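Long-range contacts in pks18 (PDB 1TED), which probably makes tri- and tetraketide alpha-pyrones by extending medium- and long-chain aliphatic acyl-CoA starters with malonyl-CoA, as a homodimeric type III polyketide synthase: residues 178-183 against 382-387; 372-377 against 386-391. All blocks are in the same frame, centred on the assembly; numbering follows the deposited sequence.

Contact 1. Residues 178-183 against 382-387; sequences AMNALG and TVEGML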
ATOM      1  N   ALA A 178      -5.867   6.475   6.833  1.00 23.99           N
ATOM      2  CA  ALA A 178      -7.080   6.962   6.198  1.00 23.03           C
ATOM      3  C   ALA A 178      -6.739   8.201   5.390  1.00 22.87           C
ATOM      4  O   ALA A 178      -7.338   8.436   4.345  1.00 23.15           O
ATOM      5  CB  ALA A 178      -8.140   7.287   7.235  1.00 19.47           C
ATOM      6  N   MET A 179      -5.773   8.985   5.867  1.00 23.48           N
ATOM      7  CA  MET A 179      -5.352  10.199   5.161  1.00 24.39           C
ATOM      8  C   MET A 179      -4.571   9.911   3.872  1.00 25.75           C
ATOM      9  O   MET A 179      -4.786  10.581   2.858  1.00 26.06           O
ATOM     10  CB  MET A 179      -4.506  11.095   6.074  1.00 26.57           C
ATOM     11  CG  MET A 179      -5.278  11.726   7.236  1.00 27.62           C
ATOM     12  SD  MET A 179      -6.633  12.793   6.704  1.00 30.71           S
ATOM     13  CE  MET A 179      -8.014  11.668   6.731  1.00 30.67           C
ATOM     14  N   ASN A 180      -3.667   8.928   3.911  1.00 25.81           N
ATOM     15  CA  ASN A 180      -2.875   8.562   2.730  1.00 28.08           C
ATOM     16  C   ASN A 180      -3.834   7.989   1.688  1.00 29.45           C
ATOM     17  O   ASN A 180      -3.728   8.283   0.493  1.00 27.54           O
ATOM     18  CB  ASN A 180      -1.823   7.494   3.072  1.00 28.40           C
ATOM     19  CG  ASN A 180      -0.821   7.959   4.125  1.00 31.18           C
ATOM     20  OD1 ASN A 180       0.121   8.699   3.831  1.00 32.00           O
ATOM     21  ND2 ASN A 180      -1.027   7.526   5.362  1.00 30.28           N
ATOM     22  N   ALA A 181      -4.771   7.171   2.163  1.00 29.05           N
ATOM     23  CA  ALA A 181      -5.762   6.544   1.302  1.00 29.82           C
ATOM     24  C   ALA A 181      -6.662   7.618   0.677  1.00 31.13           C
ATOM     25  O   ALA A 181      -6.856   7.657  -0.542  1.00 30.75           O
ATOM     26  CB  ALA A 181      -6.593   5.542   2.113  1.00 29.26           C
ATOM     27  N   LEU A 182      -7.198   8.497   1.521  1.00 30.77           N
ATOM     28  CA  LEU A 182      -8.062   9.576   1.069  1.00 29.23           C
ATOM     29  C   LEU A 182      -7.374  10.452   0.029  1.00 28.67           C
ATOM     30  O   LEU A 182      -8.002  10.882  -0.940  1.00 28.37           O
ATOM     31  CB  LEU A 182      -8.489  10.443   2.253  1.00 28.93           C
ATOM     32  CG  LEU A 182      -9.359  11.650   1.910  1.00 29.30           C
ATOM     33  CD1 LEU A 182     -10.566  11.204   1.095  1.00 29.29           C
ATOM     34  CD2 LEU A 182      -9.804  12.337   3.198  1.00 31.86           C
ATOM     35  N   GLY A 183      -6.088  10.719   0.236  1.00 28.49           N
ATOM     36  CA  GLY A 183      -5.346  11.549  -0.702  1.00 28.45           C
ATOM     37  C   GLY A 183      -5.260  10.919  -2.078  1.00 29.75           C
ATOM     38  O   GLY A 183      -5.260  11.606  -3.102  1.00 28.98           O
ATOM     39  N   THR A 382       4.893  10.704  11.268  1.00 32.00           N
ATOM     40  CA  THR A 382       4.496  11.612  10.220  1.00 29.28           C
ATOM     41  C   THR A 382       3.153  12.128  10.684  1.00 28.63           C
ATOM     42  O   THR A 382       2.331  11.352  11.171  1.00 27.46           O
ATOM     43  CB  THR A 382       4.284  10.843   8.901  1.00 29.42           C
ATOM     44  OG1 THR A 382       5.471  10.104   8.589  1.00 27.56           O
ATOM     45  CG2 THR A 382       3.934  11.799   7.758  1.00 27.37           C
ATOM     46  N   VAL A 383       2.936  13.431  10.565  1.00 29.02           N
ATOM     47  CA  VAL A 383       1.650  13.983  10.933  1.00 29.48           C
ATOM     48  C   VAL A 383       0.877  13.968   9.630  1.00 31.68           C
ATOM     49  O   VAL A 383       1.304  14.558   8.630  1.00 31.82           O
ATOM     50  CB  VAL A 383       1.740  15.427  11.437  1.00 29.70           C
ATOM     51  CG1 VAL A 383       0.340  15.911  11.794  1.00 26.63           C
ATOM     52  CG2 VAL A 383       2.671  15.508  12.654  1.00 27.22           C
ATOM     53  N   GLU A 384      -0.255  13.278   9.644  1.00 31.29           N
ATOM     54  CA  GLU A 384      -1.084  13.151   8.462  1.00 30.74           C
ATOM     55  C   GLU A 384      -2.417  13.813   8.775  1.00 28.62           C
ATOM     56  O   GLU A 384      -3.002  13.564   9.823  1.00 27.57           O
ATOM     57  CB  GLU A 384      -1.269  11.663   8.156  1.00 32.68           C
ATOM     58  CG  GLU A 384      -1.233  11.314   6.693  1.00 38.69           C
ATOM     59  CD  GLU A 384       0.143  11.475   6.090  1.00 40.07           C
ATOM     60  OE1 GLU A 384       0.982  10.560   6.248  1.00 39.92           O
ATOM     61  OE2 GLU A 384       0.382  12.528   5.458  1.00 41.66           O
ATOM     62  N   GLY A 385      -2.899  14.661   7.876  1.00 28.47           N
ATOM     63  CA  GLY A 385      -4.165  15.321   8.134  1.00 28.05           C
ATOM     64  C   GLY A 385      -4.779  16.063   6.962  1.00 28.39           C
ATOM     65  O   GLY A 385      -4.301  15.970   5.824  1.00 26.76           O
ATOM     66  N   MET A 386      -5.845  16.807   7.251  1.00 27.32           N
ATOM     67  CA  MET A 386      -6.549  17.566   6.227  1.00 26.86           C
ATOM     68  C   MET A 386      -7.369  18.703   6.818  1.00 25.78           C
ATOM     69  O   MET A 386      -7.750  18.658   7.988  1.00 27.62           O
ATOM     70  CB  MET A 386      -7.501  16.637   5.454  1.00 29.04           C
ATOM     71  CG  MET A 386      -8.788  16.280   6.216  1.00 30.31           C
ATOM     72  SD  MET A 386     -10.072  15.447   5.214  1.00 31.28           S
ATOM     73  CE  MET A 386     -10.972  14.552   6.432  1.00 25.88           C
ATOM     74  N   LEU A 387      -7.616  19.727   6.007  1.00 24.89           N
ATOM     75  CA  LEU A 387      -8.465  20.850   6.389  1.00 24.49           C
ATOM     76  C   LEU A 387      -9.774  20.489   5.686  1.00 24.80           C
ATOM     77  O   LEU A 387      -9.743  20.048   4.538  1.00 26.52           O
ATOM     78  CB  LEU A 387      -7.939  22.185   5.833  1.00 22.80           C
ATOM     79  CG  LEU A 387      -8.898  23.386   5.990  1.00 21.99           C
ATOM     80  CD1 LEU A 387      -9.088  23.719   7.467  1.00 20.92           C
ATOM     81  CD2 LEU A 387      -8.351  24.605   5.264  1.00 17.95           C
TER
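Met-179 lies across Glu-384, Gly-385 and Met-386, and Leu-182 extends the contact at the Met-386 end. The contact illustrates the layered thiolase fold, in which a buried helix packs on a sheet: helix 177-191, which follows the probable nucleophile Cys-175, rests on strand 382-390. The short segments approach to 7.8 Å between axes and are inclined by 53°. Met-179 starts tightly, with its CB 3.3 Å from Glu-384 CG. Its CG is anti to the carbonyl carbon (chi1 -68°); a bend at chi2 then brings the sulfur over the backbone of Gly-385, and a second at chi3 turns CE toward Met-386. Met-179 SD rests 3.8 Å from Gly-385 C and equally close to the CA of that glycine. Farther along, the side chains of Met-179 and Met-386 cross at about a right angle, SD of the first lying 4.1 Å from CG of the second. Met-386 CG sits between backbone N and carbonyl carbon (chi1 76°), and the chain runs on extended toward the helix, where Met-386 SD lies 3.7 Å from Leu-182 CD2 and Met-386 CE 4.1 Å from Met-179 CE.

At the other end, the side-chain amide of Asn-180 and the carboxylate of Glu-384 also meet crosswise. Beyond this first shell, Leu-182 reaches Leu-231 and Ile-233 of strand 226-236, while Asn-180 packs against Arg-167 of the second subunit, placing its end of the contact near the dimer interface. The buried carboxylate has a firm partner outside the two segments: Glu-384 OE2 is hydrogen-bonded to Ser-254 OG, and this bond holds one carboxylate oxygen against the adjacent strand 247-256.

Contact 2. Residues 372-377 against 386-391; sequences GVAFAF and MLFDII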
ATOM      1  N   GLY A 372     -13.102  22.324   9.763  1.00 24.51           N
ATOM      2  CA  GLY A 372     -12.341  21.513  10.685  1.00 24.58           C
ATOM      3  C   GLY A 372     -11.020  20.997  10.163  1.00 25.30           C
ATOM      4  O   GLY A 372     -10.746  21.020   8.963  1.00 26.12           O
ATOM      5  N   VAL A 373     -10.192  20.550  11.096  1.00 23.79           N
ATOM      6  CA  VAL A 373      -8.897  19.986  10.781  1.00 22.74           C
ATOM      7  C   VAL A 373      -8.854  18.603  11.413  1.00 24.21           C
ATOM      8  O   VAL A 373      -9.240  18.419  12.573  1.00 23.79           O
ATOM      9  CB  VAL A 373      -7.730  20.801  11.384  1.00 22.44           C
ATOM     10  CG1 VAL A 373      -6.416  20.075  11.100  1.00 21.19           C
ATOM     11  CG2 VAL A 373      -7.710  22.243  10.816  1.00 19.47           C
ATOM     12  N   ALA A 374      -8.406  17.627  10.638  1.00 23.99           N
ATOM     13  CA  ALA A 374      -8.286  16.275  11.142  1.00 23.99           C
ATOM     14  C   ALA A 374      -6.833  15.869  10.949  1.00 25.19           C
ATOM     15  O   ALA A 374      -6.177  16.307   9.998  1.00 26.08           O
ATOM     16  CB  ALA A 374      -9.202  15.341  10.374  1.00 22.17           C
ATOM     17  N   PHE A 375      -6.312  15.078  11.877  1.00 24.83           N
ATOM     18  CA  PHE A 375      -4.950  14.595  11.745  1.00 25.80           C
ATOM     19  C   PHE A 375      -4.728  13.374  12.603  1.00 26.02           C
ATOM     20  O   PHE A 375      -5.434  13.156  13.580  1.00 27.23           O
ATOM     21  CB  PHE A 375      -3.910  15.686  12.067  1.00 24.89           C
ATOM     22  CG  PHE A 375      -4.012  16.260  13.454  1.00 25.93           C
ATOM     23  CD1 PHE A 375      -3.564  15.548  14.553  1.00 23.98           C
ATOM     24  CD2 PHE A 375      -4.536  17.530  13.651  1.00 24.46           C
ATOM     25  CE1 PHE A 375      -3.635  16.094  15.827  1.00 26.45           C
ATOM     26  CE2 PHE A 375      -4.611  18.079  14.923  1.00 25.90           C
ATOM     27  CZ  PHE A 375      -4.160  17.361  16.011  1.00 27.11           C
ATOM     28  N   ALA A 376      -3.753  12.570  12.196  1.00 27.38           N
ATOM     29  CA  ALA A 376      -3.393  11.353  12.897  1.00 27.31           C
ATOM     30  C   ALA A 376      -1.888  11.193  12.749  1.00 27.64           C
ATOM     31  O   ALA A 376      -1.237  11.991  12.058  1.00 25.74           O
ATOM     32  CB  ALA A 376      -4.121  10.168  12.297  1.00 28.51           C
ATOM     33  N   PHE A 377      -1.344  10.157  13.383  1.00 27.48           N
ATOM     34  CA  PHE A 377       0.094   9.924  13.354  1.00 28.04           C
ATOM     35  C   PHE A 377       0.500   8.580  12.771  1.00 28.41           C
ATOM     36  O   PHE A 377       0.044   7.529  13.217  1.00 29.33           O
ATOM     37  CB  PHE A 377       0.647  10.086  14.771  1.00 26.25           C
ATOM     38  CG  PHE A 377       0.294  11.402  15.393  1.00 26.40           C
ATOM     39  CD1 PHE A 377       0.958  12.560  15.018  1.00 26.10           C
ATOM     40  CD2 PHE A 377      -0.772  11.500  16.286  1.00 28.32           C
ATOM     41  CE1 PHE A 377       0.566  13.805  15.515  1.00 26.35           C
ATOM     42  CE2 PHE A 377      -1.179  12.740  16.793  1.00 27.85           C
ATOM     43  CZ  PHE A 377      -0.509  13.895  16.407  1.00 26.66           C
ATOM     44  N   MET A 386      -5.845  16.807   7.251  1.00 27.32           N
ATOM     45  CA  MET A 386      -6.549  17.566   6.227  1.00 26.86           C
ATOM     46  C   MET A 386      -7.369  18.703   6.818  1.00 25.78           C
ATOM     47  O   MET A 386      -7.750  18.658   7.988  1.00 27.62           O
ATOM     48  CB  MET A 386      -7.501  16.637   5.454  1.00 29.04           C
ATOM     49  CG  MET A 386      -8.788  16.280   6.216  1.00 30.31           C
ATOM     50  SD  MET A 386     -10.072  15.447   5.214  1.00 31.28           S
ATOM     51  CE  MET A 386     -10.972  14.552   6.432  1.00 25.88           C
ATOM     52  N   LEU A 387      -7.616  19.727   6.007  1.00 24.89           N
ATOM     53  CA  LEU A 387      -8.465  20.850   6.389  1.00 24.49           C
ATOM     54  C   LEU A 387      -9.774  20.489   5.686  1.00 24.80           C
ATOM     55  O   LEU A 387      -9.743  20.048   4.538  1.00 26.52           O
ATOM     56  CB  LEU A 387      -7.939  22.185   5.833  1.00 22.80           C
ATOM     57  CG  LEU A 387      -8.898  23.386   5.990  1.00 21.99           C
ATOM     58  CD1 LEU A 387      -9.088  23.719   7.467  1.00 20.92           C
ATOM     59  CD2 LEU A 387      -8.351  24.605   5.264  1.00 17.95           C
ATOM     60  N   PHE A 388     -10.912  20.657   6.351  1.00 24.01           N
ATOM     61  CA  PHE A 388     -12.172  20.301   5.718  1.00 26.38           C
ATOM     62  C   PHE A 388     -13.358  21.163   6.122  1.00 27.07           C
ATOM     63  O   PHE A 388     -13.312  21.882   7.120  1.00 29.77           O
ATOM     64  CB  PHE A 388     -12.484  18.822   5.996  1.00 26.03           C
ATOM     65  CG  PHE A 388     -12.767  18.517   7.441  1.00 26.38           C
ATOM     66  CD1 PHE A 388     -14.042  18.705   7.972  1.00 26.69           C
ATOM     67  CD2 PHE A 388     -11.754  18.057   8.281  1.00 25.70           C
ATOM     68  CE1 PHE A 388     -14.306  18.436   9.324  1.00 27.00           C
ATOM     69  CE2 PHE A 388     -12.008  17.785   9.630  1.00 26.28           C
ATOM     70  CZ  PHE A 388     -13.285  17.975  10.151  1.00 25.65           C
ATOM     71  N   ASP A 389     -14.416  21.080   5.323  1.00 27.42           N
ATOM     72  CA  ASP A 389     -15.660  21.812   5.552  1.00 29.92           C
ATOM     73  C   ASP A 389     -16.861  20.854   5.586  1.00 31.06           C
ATOM     74  O   ASP A 389     -16.999  19.996   4.715  1.00 32.47           O
ATOM     75  CB  ASP A 389     -15.894  22.833   4.429  1.00 29.89           C
ATOM     76  CG  ASP A 389     -15.282  24.189   4.722  1.00 31.29           C
ATOM     77  OD1 ASP A 389     -14.591  24.339   5.755  1.00 32.35           O
ATOM     78  OD2 ASP A 389     -15.494  25.113   3.910  1.00 31.74           O
ATOM     79  N   ILE A 390     -17.708  20.982   6.602  1.00 30.81           N
ATOM     80  CA  ILE A 390     -18.915  20.167   6.690  1.00 31.46           C
ATOM     81  C   ILE A 390     -20.085  21.119   6.428  1.00 32.09           C
ATOM     82  O   ILE A 390     -20.283  22.104   7.150  1.00 31.33           O
ATOM     83  CB  ILE A 390     -19.115  19.523   8.085  1.00 33.46           C
ATOM     84  CG1 ILE A 390     -17.981  18.541   8.400  1.00 33.86           C
ATOM     85  CG2 ILE A 390     -20.447  18.761   8.114  1.00 33.14           C
ATOM     86  CD1 ILE A 390     -18.077  17.945   9.802  1.00 32.88           C
ATOM     87  N   ILE A 391     -20.858  20.837   5.388  1.00 31.14           N
ATOM     88  CA  ILE A 391     -21.983  21.692   5.071  1.00 32.97           C
ATOM     89  C   ILE A 391     -23.171  21.398   5.985  1.00 34.70           C
ATOM     90  O   ILE A 391     -23.649  20.259   6.072  1.00 35.15           O
ATOM     91  CB  ILE A 391     -22.384  21.538   3.590  1.00 32.55           C
ATOM     92  CG1 ILE A 391     -21.172  21.868   2.711  1.00 33.02           C
ATOM     93  CG2 ILE A 391     -23.558  22.451   3.271  1.00 33.06           C
ATOM     94  CD1 ILE A 391     -21.484  22.076   1.273  1.00 37.39           C
TER
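Gly-372 to Ala-374 and Met-386 to Phe-388 form the antiparallel backbone ladder of a beta hairpin, strands 370-378 and 382-390, toward one side of the main sheet of this thiolase-fold enzyme. Two hydrogen-bonded pairs enclose one non-hydrogen-bonded pair. In the first, Gly-372 N donates to Phe-388 O at 2.7 Å, and Phe-388 N returns the bond to Gly-372 O at 2.6 Å. In the second, Ala-374 N reaches Met-386 O at 2.9 Å, and Met-386 N reaches Ala-374 O at 2.8 Å. Between them, Val-373 and Leu-387 project from the opposite face of the sheet to Ala-374, Met-386 and Phe-388, and their methyls CG2 and CD1 touch at 3.9 Å. On that face Val-373 also packs on Leu-297 of helix 281-299.

Strand 310-312 borders the hairpin beyond 370-378, and strand 247-256 borders it beyond 382-390, so both strands are interior to the sheet. Asp-389 OD1 makes a salt bridge with Arg-250 of strand 247-256 and is hydrogen-bonded to Thr-371 OG1.

The distinctive side chain is Phe-388. Its CG lies between backbone N and carbonyl carbon (chi1 67°), and the ring extends across to the partner strand to lie over Gly-372, a residue without a side chain to obstruct it. Ala-374 CB then meets the ring's CE2 at 3.8 Å. The glycine CA makes a CH-pi contact, 3.8 Å from the ring centroid and 16° off the normal, while Gly-372 O lies above the same ring toward its rim, 3.2 Å from CD2.

In the fold
Contacts 1 and 2 show how one strand can serve two layers of a fold at once. Strand 382-390 pairs edgewise with 370-378 in contact 2 and supports helix 177-191 in contact 1; the two centres are 9 Å apart, and Met-386 takes part in both. The ladder of contact 2 also continues into contact 1 through a probable hydrogen bond from Ala-376 N to Glu-384 O at 2.7 Å. Contact 1 is the nearer to the chemistry: the side chain of Glu-384 is about 9 Å from that of Cys-175, the probable nucleophile, and that of Asn-180 about 13 Å from a bound myristic acid. Contact 2 lies farther off, away from the probable catalytic and substrate-binding residues.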